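PDB 6B1Z: glutamate--tRNA ligase from Elizabethkingia anophelis, which catalyses the ATP-dependent attachment of L-glutamate to its cognate tRNA, as a class I aminoacyl-tRNA synthetase. Local coordinates for residues I179-N182 with K188-V191; L175-N180 with L242-G247; T209-N214 with L233-L238. All blocks are in the same frame, centred on the assembly; numbering follows the deposited sequence. Where two conformers were deposited one is given.

Contact 1: I179-N182 with K188-V191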
loop_
_atom_site.group_PDB
_atom_site.type_symbol
_atom_site.label_atom_id
_atom_site.label_comp_id
_atom_site.label_asym_id
_atom_site.label_seq_id
_atom_site.Cartn_x
_atom_site.Cartn_y
_atom_site.Cartn_z
ATOM N N ILE A 179 31.486 -14.148 -5.538
ATOM C CA ILE A 179 31.140 -12.909 -4.856
ATOM C C ILE A 179 30.479 -13.284 -3.537
ATOM O O ILE A 179 29.465 -13.993 -3.524
ATOM C CB ILE A 179 30.202 -12.045 -5.713
ATOM C CG1 ILE A 179 30.734 -11.885 -7.146
ATOM C CG2 ILE A 179 30.009 -10.681 -5.052
ATOM C CD1 ILE A 179 32.124 -11.283 -7.233
ATOM N N ASN A 180 31.042 -12.817 -2.421
ATOM C CA ASN A 180 30.466 -13.080 -1.100
ATOM C C ASN A 180 29.649 -11.865 -0.673
ATOM O O ASN A 180 30.207 -10.780 -0.464
ATOM C CB ASN A 180 31.561 -13.398 -0.088
ATOM C CG ASN A 180 32.372 -14.612 -0.487
ATOM O OD1 ASN A 180 31.820 -15.672 -0.765
ATOM N ND2 ASN A 180 33.693 -14.456 -0.534
ATOM N N LEU A 181 28.332 -12.050 -0.561
ATOM C CA LEU A 181 27.382 -10.988 -0.254
ATOM C C LEU A 181 26.895 -11.099 1.187
ATOM O O LEU A 181 26.911 -12.170 1.800
ATOM C CB LEU A 181 26.191 -11.035 -1.222
ATOM C CG LEU A 181 26.645 -10.796 -2.671
ATOM C CD1 LEU A 181 25.538 -11.074 -3.655
ATOM C CD2 LEU A 181 27.148 -9.371 -2.835
ATOM N N ASN A 182 26.481 -9.964 1.739
ATOM C CA ASN A 182 25.989 -9.920 3.111
ATOM C C ASN A 182 24.819 -8.952 3.136
ATOM O O ASN A 182 25.014 -7.743 2.969
ATOM C CB ASN A 182 27.092 -9.471 4.074
ATOM C CG ASN A 182 26.722 -9.661 5.528
ATOM O OD1 ASN A 182 25.597 -10.013 5.852
ATOM N ND2 ASN A 182 27.686 -9.444 6.417
ATOM N N LYS A 188 24.284 -13.910 4.867
ATOM C CA LYS A 188 25.432 -14.125 3.990
ATOM C C LYS A 188 25.112 -15.188 2.956
ATOM O O LYS A 188 24.515 -16.227 3.271
ATOM C CB LYS A 188 26.665 -14.549 4.791
ATOM C CG LYS A 188 27.214 -13.459 5.713
ATOM C CD LYS A 188 28.307 -14.015 6.596
ATOM C CE LYS A 188 28.912 -12.922 7.456
ATOM N NZ LYS A 188 30.058 -13.488 8.238
ATOM N N PHE A 189 25.536 -14.929 1.723
ATOM C CA PHE A 189 25.407 -15.907 0.653
ATOM C C PHE A 189 26.442 -15.565 -0.406
ATOM O O PHE A 189 26.968 -14.445 -0.445
ATOM C CB PHE A 189 23.984 -15.929 0.067
ATOM C CG PHE A 189 23.565 -14.639 -0.570
ATOM C CD1 PHE A 189 23.109 -13.580 0.200
ATOM C CD2 PHE A 189 23.614 -14.483 -1.949
ATOM C CE1 PHE A 189 22.715 -12.387 -0.400
ATOM C CE2 PHE A 189 23.222 -13.302 -2.552
ATOM C CZ PHE A 189 22.768 -12.248 -1.777
ATOM N N SER A 190 26.748 -16.549 -1.248
ATOM C CA SER A 190 27.741 -16.391 -2.298
ATOM C C SER A 190 27.141 -16.709 -3.659
ATOM O O SER A 190 26.239 -17.547 -3.779
ATOM C CB SER A 190 28.948 -17.304 -2.068
ATOM O OG SER A 190 29.539 -17.046 -0.805
ATOM N N VAL A 191 27.669 -16.044 -4.684
ATOM C CA VAL A 191 27.208 -16.139 -6.075
ATOM C C VAL A 191 28.438 -16.238 -6.974
ATOM O O VAL A 191 29.351 -15.419 -6.825
ATOM C CB VAL A 191 26.384 -14.889 -6.461
ATOM C CG1 VAL A 191 26.089 -14.818 -7.977
ATOM C CG2 VAL A 191 25.099 -14.785 -5.622
#
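Leu-181 lies against one face of the Phe-189 ring, and this pair forms the apolar half of the contact. The leucine CB sits over that face, displaced toward the rim, 3.9 Å from the centroid of the Phe-189 ring and 19° off the ring normal, which makes a CH-pi contact. The methyl CD1 of Leu-181 reaches the far end of the ring, 3.4 Å from Phe-189 CE2. The phenyl ring can lean over the leucine because CG of Phe-189 stands between the backbone N and the carbonyl carbon (chi1 62°), which folds the ring back toward the partner strand. In the conformer given, the methyl CG2 of Val-191 also meets CD1 of Leu-181 at 4.2 Å.

The opposite face of the hairpin carries polar groups. In the conformer given, OG of Ser-190 donates a hydrogen bond to OD1 of Asn-180 at 2.7 Å, in the plane of the amide carbonyl. At the other non-hydrogen-bonded pair, the extended chain of Lys-188 runs obliquely past the amide of Asn-182, with Lys-188 CG 3.8 Å from Asn-182 OD1. This is a packing contact.

The backbones form an antiparallel beta hairpin. Ile-179 pairs with Val-191, and Leu-181 with Phe-189, each through two hydrogen bonds. The bond from Ile-179 N to Val-191 O is nearly straight at 174°. Helix 236-246 covers the apolar face: Leu-181 touches Ala-237 and Val-240, and Phe-189 touches Met-236.

The hairpin is therefore amphipathic. Its apolar face packs on a helix of the catalytic domain, while the face with Asn-180, Asn-182, Lys-188 and Ser-190 is exposed. Where it forms, the serine-asparagine bond would add a side-chain link between strands already joined by their backbones.

Contact 2: L175-N180 with L242-G247. With EDO (1,2-ethanediol), chain V.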
loop_
_atom_site.group_PDB
_atom_site.type_symbol
_atom_site.label_atom_id
_atom_site.label_comp_id
_atom_site.label_asym_id
_atom_site.label_seq_id
_atom_site.Cartn_x
_atom_site.Cartn_y
_atom_site.Cartn_z
ATOM N N LEU A 175 35.170 -13.714 -15.144
ATOM C CA LEU A 175 35.196 -15.168 -15.306
ATOM C C LEU A 175 35.317 -15.869 -13.950
ATOM O O LEU A 175 36.281 -15.643 -13.208
ATOM C CB LEU A 175 36.357 -15.558 -16.221
ATOM C CG LEU A 175 36.593 -17.070 -16.419
ATOM C CD1 LEU A 175 35.354 -17.730 -17.003
ATOM C CD2 LEU A 175 37.807 -17.336 -17.288
ATOM N N ASP A 176 34.341 -16.732 -13.634
ATOM C CA ASP A 176 34.453 -17.707 -12.546
ATOM C C ASP A 176 34.972 -17.078 -11.248
ATOM O O ASP A 176 35.972 -17.497 -10.664
ATOM C CB ASP A 176 35.347 -18.869 -12.996
ATOM C CG ASP A 176 35.342 -20.042 -12.024
ATOM O OD1 ASP A 176 34.452 -20.112 -11.160
ATOM O OD2 ASP A 176 36.259 -20.903 -12.111
ATOM N N ARG A 177 34.260 -16.047 -10.797
ATOM C CA ARG A 177 34.616 -15.347 -9.577
ATOM C C ARG A 177 33.496 -15.530 -8.564
ATOM O O ARG A 177 32.317 -15.397 -8.913
ATOM C CB ARG A 177 34.870 -13.865 -9.877
ATOM C CG ARG A 177 35.319 -13.085 -8.655
ATOM C CD ARG A 177 35.667 -11.635 -9.014
ATOM N NE ARG A 177 35.728 -10.850 -7.790
ATOM C CZ ARG A 177 35.836 -9.522 -7.773
ATOM N NH1 ARG A 177 35.963 -8.859 -8.916
ATOM N NH2 ARG A 177 35.843 -8.871 -6.615
ATOM N N ILE A 178 33.865 -15.845 -7.321
ATOM C CA ILE A 178 32.892 -15.998 -6.243
ATOM C C ILE A 178 32.716 -14.651 -5.550
ATOM O O ILE A 178 33.688 -14.074 -5.052
ATOM C CB ILE A 178 33.336 -17.072 -5.246
ATOM C CG1 ILE A 178 33.429 -18.416 -5.952
ATOM C CG2 ILE A 178 32.357 -17.130 -4.077
ATOM C CD1 ILE A 178 34.069 -19.493 -5.114
ATOM N N ILE A 179 31.486 -14.148 -5.538
ATOM C CA ILE A 179 31.140 -12.909 -4.856
ATOM C C ILE A 179 30.479 -13.284 -3.537
ATOM O O ILE A 179 29.465 -13.993 -3.524
ATOM C CB ILE A 179 30.202 -12.045 -5.713
ATOM C CG1 ILE A 179 30.734 -11.885 -7.146
ATOM C CG2 ILE A 179 30.009 -10.681 -5.052
ATOM C CD1 ILE A 179 32.124 -11.283 -7.233
ATOM N N ASN A 180 31.042 -12.817 -2.421
ATOM C CA ASN A 180 30.466 -13.080 -1.100
ATOM C C ASN A 180 29.649 -11.865 -0.673
ATOM O O ASN A 180 30.207 -10.780 -0.464
ATOM C CB ASN A 180 31.561 -13.398 -0.088
ATOM C CG ASN A 180 32.372 -14.612 -0.487
ATOM O OD1 ASN A 180 31.820 -15.672 -0.765
ATOM N ND2 ASN A 180 33.693 -14.456 -0.534
ATOM N N LEU A 242 29.792 -3.138 -9.333
ATOM C CA LEU A 242 29.871 -1.792 -9.890
ATOM C C LEU A 242 30.561 -0.831 -8.928
ATOM O O LEU A 242 31.364 0.002 -9.361
ATOM C CB LEU A 242 28.472 -1.287 -10.251
ATOM C CG LEU A 242 27.903 -1.945 -11.518
ATOM C CD1 LEU A 242 26.417 -1.572 -11.657
ATOM C CD2 LEU A 242 28.667 -1.547 -12.797
ATOM N N TYR A 243 30.260 -0.917 -7.626
ATOM C CA TYR A 243 30.973 -0.067 -6.670
ATOM C C TYR A 243 32.465 -0.357 -6.725
ATOM O O TYR A 243 33.278 0.570 -6.763
ATOM C CB TYR A 243 30.447 -0.252 -5.242
ATOM C CG TYR A 243 29.115 0.413 -5.001
ATOM C CD1 TYR A 243 29.032 1.776 -4.788
ATOM C CD2 TYR A 243 27.945 -0.331 -4.989
ATOM C CE1 TYR A 243 27.811 2.391 -4.580
ATOM C CE2 TYR A 243 26.709 0.277 -4.786
ATOM C CZ TYR A 243 26.661 1.637 -4.585
ATOM O OH TYR A 243 25.450 2.248 -4.366
ATOM N N GLU A 244 32.834 -1.635 -6.805
ATOM C CA GLU A 244 34.244 -1.988 -6.944
ATOM C C GLU A 244 34.846 -1.387 -8.210
ATOM O O GLU A 244 35.957 -0.833 -8.184
ATOM C CB GLU A 244 34.393 -3.508 -6.943
ATOM C CG GLU A 244 35.835 -3.976 -7.099
ATOM C CD GLU A 244 35.948 -5.488 -7.133
ATOM O OE1 GLU A 244 35.121 -6.172 -6.502
ATOM O OE2 GLU A 244 36.867 -5.996 -7.801
ATOM N N ALA A 245 34.133 -1.488 -9.335
ATOM C CA ALA A 245 34.646 -0.963 -10.599
ATOM C C ALA A 245 34.931 0.533 -10.505
ATOM O O ALA A 245 35.896 1.028 -11.109
ATOM C CB ALA A 245 33.656 -1.256 -11.733
ATOM N N MET A 246 34.145 1.251 -9.711
ATOM C CA MET A 246 34.260 2.693 -9.587
ATOM C C MET A 246 35.238 3.119 -8.503
ATOM O O MET A 246 35.487 4.325 -8.351
ATOM C CB MET A 246 32.886 3.305 -9.302
ATOM C CG MET A 246 31.830 2.999 -10.389
ATOM S SD MET A 246 32.279 3.557 -12.043
ATOM C CE MET A 246 32.036 5.335 -11.865
ATOM N N GLY A 247 35.802 2.162 -7.773
ATOM C CA GLY A 247 36.675 2.449 -6.650
ATOM C C GLY A 247 35.959 2.976 -5.429
ATOM O O GLY A 247 36.558 3.733 -4.649
HETATM C C1 EDO V . 21.633 0.340 -6.251
HETATM O O1 EDO V . 21.638 -0.478 -7.423
HETATM C C2 EDO V . 22.669 -0.188 -5.274
HETATM O O2 EDO V . 23.175 0.898 -4.485
#
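The guanidinium of Arg-177 meets the carboxylate of Glu-244 at its edge, with Glu-244 CD close to the guanidinium plane. The two flat groups are not coplanar; their planes are 51° apart. The arginine grips end-on through NH1 and NH2. Arg-177 NH2 donates to Glu-244 OE1 at 2.8 Å, on the syn lone pair of that oxygen. Arg-177 NH1 donates to Glu-244 OE2 at 3.2 Å, also from the syn side but 28° out of the carboxylate plane. A weak third bond joins Arg-177 NH2 to the same OE2. The twist between the planes fits this uneven grip, with one short bond and one longer one.

Both side chains are stretched out and come from opposite directions. In Arg-177, CG is anti to the backbone N (chi1 -177°), and the chain stays extended as far as NE, carrying the charge across from the strand side. Glu-244 reaches out from the last turn of helix 236-246 in a similarly extended form.

The hydroxyl of Tyr-111 makes weak hydrogen bonds with both Arg-177 NH1 and Glu-244 OE2. The backbone of Arg-177 is tied to Thr-193, the residue that follows strand 187-192.

The neighbouring Tyr-243 has a separate polar partner. Tyr-243 OH donates to O2 of a 1,2-ethanediol at 2.6 Å, in the plane of the ring at its edge. The diol, probably from the crystallisation liquor, is also hydrogen-bonded to Asp-218 OD1.

The salt bridge spans the surface between the residue leading into strand 178-183 and the end of helix 236-246. The two charges probably offset each other in large part, and partial exposure to solvent may weaken their attraction.

Contact 3: T209-N214 with L233-L238. With FMT (formic acid), chain N.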
loop_
_atom_site.group_PDB
_atom_site.type_symbol
_atom_site.label_atom_id
_atom_site.label_comp_id
_atom_site.label_asym_id
_atom_site.label_seq_id
_atom_site.Cartn_x
_atom_site.Cartn_y
_atom_site.Cartn_z
ATOM N N THR A 209 21.014 2.787 -17.452
ATOM C CA THR A 209 19.959 1.947 -16.927
ATOM C C THR A 209 19.866 2.132 -15.416
ATOM O O THR A 209 20.760 2.712 -14.788
ATOM C CB THR A 209 20.231 0.478 -17.247
ATOM O OG1 THR A 209 21.425 0.077 -16.566
ATOM C CG2 THR A 209 20.383 0.287 -18.766
ATOM N N TYR A 210 18.782 1.607 -14.824
ATOM C CA TYR A 210 18.576 1.732 -13.380
ATOM C C TYR A 210 19.772 1.212 -12.596
ATOM O O TYR A 210 20.144 1.774 -11.561
ATOM C CB TYR A 210 17.329 0.964 -12.925
ATOM C CG TYR A 210 15.989 1.459 -13.421
ATOM C CD1 TYR A 210 15.770 2.797 -13.728
ATOM C CD2 TYR A 210 14.929 0.575 -13.559
ATOM C CE1 TYR A 210 14.521 3.233 -14.168
ATOM C CE2 TYR A 210 13.696 0.996 -13.996
ATOM C CZ TYR A 210 13.496 2.322 -14.299
ATOM O OH TYR A 210 12.256 2.722 -14.735
ATOM N N HIS A 211 20.380 0.112 -13.070
ATOM C CA HIS A 211 21.486 -0.487 -12.330
ATOM C C HIS A 211 22.617 0.513 -12.118
ATOM O O HIS A 211 23.125 0.669 -11.001
ATOM C CB HIS A 211 22.012 -1.706 -13.080
ATOM C CG HIS A 211 21.031 -2.830 -13.179
ATOM N ND1 HIS A 211 20.587 -3.533 -12.082
ATOM C CD2 HIS A 211 20.427 -3.387 -14.257
ATOM C CE1 HIS A 211 19.740 -4.469 -12.478
ATOM N NE2 HIS A 211 19.636 -4.409 -13.794
ATOM N N PHE A 212 23.036 1.179 -13.196
ATOM C CA PHE A 212 24.169 2.102 -13.135
ATOM C C PHE A 212 23.758 3.436 -12.513
ATOM O O PHE A 212 24.486 3.975 -11.674
ATOM C CB PHE A 212 24.717 2.290 -14.548
ATOM C CG PHE A 212 26.105 2.913 -14.632
ATOM C CD1 PHE A 212 27.076 2.687 -13.661
ATOM C CD2 PHE A 212 26.428 3.704 -15.725
ATOM C CE1 PHE A 212 28.358 3.255 -13.786
ATOM C CE2 PHE A 212 27.701 4.281 -15.860
ATOM C CZ PHE A 212 28.663 4.052 -14.891
ATOM N N ALA A 213 22.593 3.964 -12.910
ATOM C CA ALA A 213 22.104 5.212 -12.323
ATOM C C ALA A 213 21.980 5.105 -10.808
ATOM O O ALA A 213 22.330 6.048 -10.081
ATOM C CB ALA A 213 20.755 5.599 -12.934
ATOM N N ASN A 214 21.498 3.962 -10.303
ATOM C CA ASN A 214 21.276 3.868 -8.869
ATOM C C ASN A 214 22.581 3.769 -8.091
ATOM O O ASN A 214 22.687 4.354 -7.009
ATOM C CB ASN A 214 20.342 2.706 -8.535
ATOM C CG ASN A 214 18.896 3.047 -8.783
ATOM O OD1 ASN A 214 18.528 4.225 -8.822
ATOM N ND2 ASN A 214 18.064 2.032 -8.958
ATOM N N LEU A 233 17.255 -8.638 -5.496
ATOM C CA LEU A 233 18.317 -9.463 -4.926
ATOM C C LEU A 233 19.187 -10.161 -5.971
ATOM O O LEU A 233 20.409 -10.239 -5.756
ATOM C CB LEU A 233 17.717 -10.483 -3.945
ATOM C CG LEU A 233 18.724 -11.230 -3.065
ATOM C CD1 LEU A 233 19.529 -10.273 -2.190
ATOM C CD2 LEU A 233 17.961 -12.230 -2.198
ATOM N N PRO A 234 18.672 -10.663 -7.100
ATOM C CA PRO A 234 19.577 -11.289 -8.076
ATOM C C PRO A 234 20.560 -10.315 -8.703
ATOM O O PRO A 234 21.549 -10.771 -9.294
ATOM C CB PRO A 234 18.623 -11.875 -9.123
ATOM C CG PRO A 234 17.324 -12.082 -8.356
ATOM C CD PRO A 234 17.256 -10.886 -7.451
ATOM N N SER A 235 20.323 -9.004 -8.586
ATOM C CA SER A 235 21.219 -7.973 -9.105
ATOM C C SER A 235 22.209 -7.450 -8.073
ATOM O O SER A 235 23.031 -6.576 -8.401
ATOM C CB SER A 235 20.395 -6.799 -9.648
ATOM O OG SER A 235 19.545 -7.248 -10.685
ATOM N N MET A 236 22.131 -7.921 -6.829
ATOM C CA MET A 236 22.996 -7.383 -5.787
ATOM C C MET A 236 24.476 -7.614 -6.097
ATOM O O MET A 236 25.307 -6.729 -5.850
ATOM C CB MET A 236 22.612 -7.987 -4.437
ATOM C CG MET A 236 23.376 -7.376 -3.280
ATOM S SD MET A 236 22.888 -8.151 -1.722
ATOM C CE MET A 236 24.113 -7.453 -0.626
ATOM N N ALA A 237 24.829 -8.794 -6.625
ATOM C CA ALA A 237 26.226 -9.046 -6.968
ATOM C C ALA A 237 26.724 -8.047 -8.005
ATOM O O ALA A 237 27.817 -7.486 -7.866
ATOM C CB ALA A 237 26.393 -10.487 -7.473
ATOM N N LEU A 238 25.928 -7.799 -9.055
ATOM C CA LEU A 238 26.277 -6.770 -10.027
ATOM C C LEU A 238 26.502 -5.427 -9.350
ATOM O O LEU A 238 27.468 -4.717 -9.653
ATOM C CB LEU A 238 25.171 -6.648 -11.079
ATOM C CG LEU A 238 25.324 -5.453 -12.034
ATOM C CD1 LEU A 238 26.575 -5.609 -12.930
ATOM C CD2 LEU A 238 24.069 -5.308 -12.874
HETATM C C FMT N . 13.913 1.471 -10.056
HETATM O O1 FMT N . 13.235 1.950 -10.965
HETATM O O2 FMT N . 14.892 2.025 -9.555
#
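His-211 turns its ring toward helix 236-246 with CG anti to the carbonyl carbon (chi1 -65°). Leu-238 meets it with CG anti to its own backbone N (chi1 171°), which carries the methyl CD2 over one face of the imidazole. Leu-238 CD2 lies 4.1 Å from the centroid of the His-211 ring and 20° off the normal, a CH-pi contact. Leu-238 CD2 is displaced toward the rim, with His-211 CG nearest at 3.9 Å. The two side chains cross at about a right angle.

Ser-235 approaches the ring obliquely. Ser-235 OG lies 3.3 Å from His-211 CE1 but makes no hydrogen bond to the ring. That hydroxyl has a weak hydrogen bond to Lys-199 NZ. The polar partner of the imidazole is His-239, whose NE2 is hydrogen-bonded to His-211 ND1.

One turn along helix 210-220, Asn-214 ND2 donates to O2 of a formic acid molecule at 3.2 Å, probably from the crystallisation liquor.

The contact joins the starts of two helices of the catalytic domain. No hydrogen bond crosses between its segments: the imidazole offers its face to a methyl, while its bond to His-239 probably limits ring rotation.

Helix 236-246 connects all three contacts. Contact 3 uses its beginning and the residues just before it, and contact 2 its last turn. Contact 1 packs on the helix through the apolar face of its hairpin, and Phe-189 also touches Leu-233, just before the helix. Contacts 1 and 2 both draw on strand 178-183, though in contact 2 the touching residue, Arg-177, stands just before it. Their chemistry differs with their depth. Contact 3 is buried and relies on a methyl over an imidazole. Contact 1 is partly buried; backbone hydrogen bonds join its strands, with one apolar and one polar face. Contact 2 lies at the surface and rests on a single charged pair.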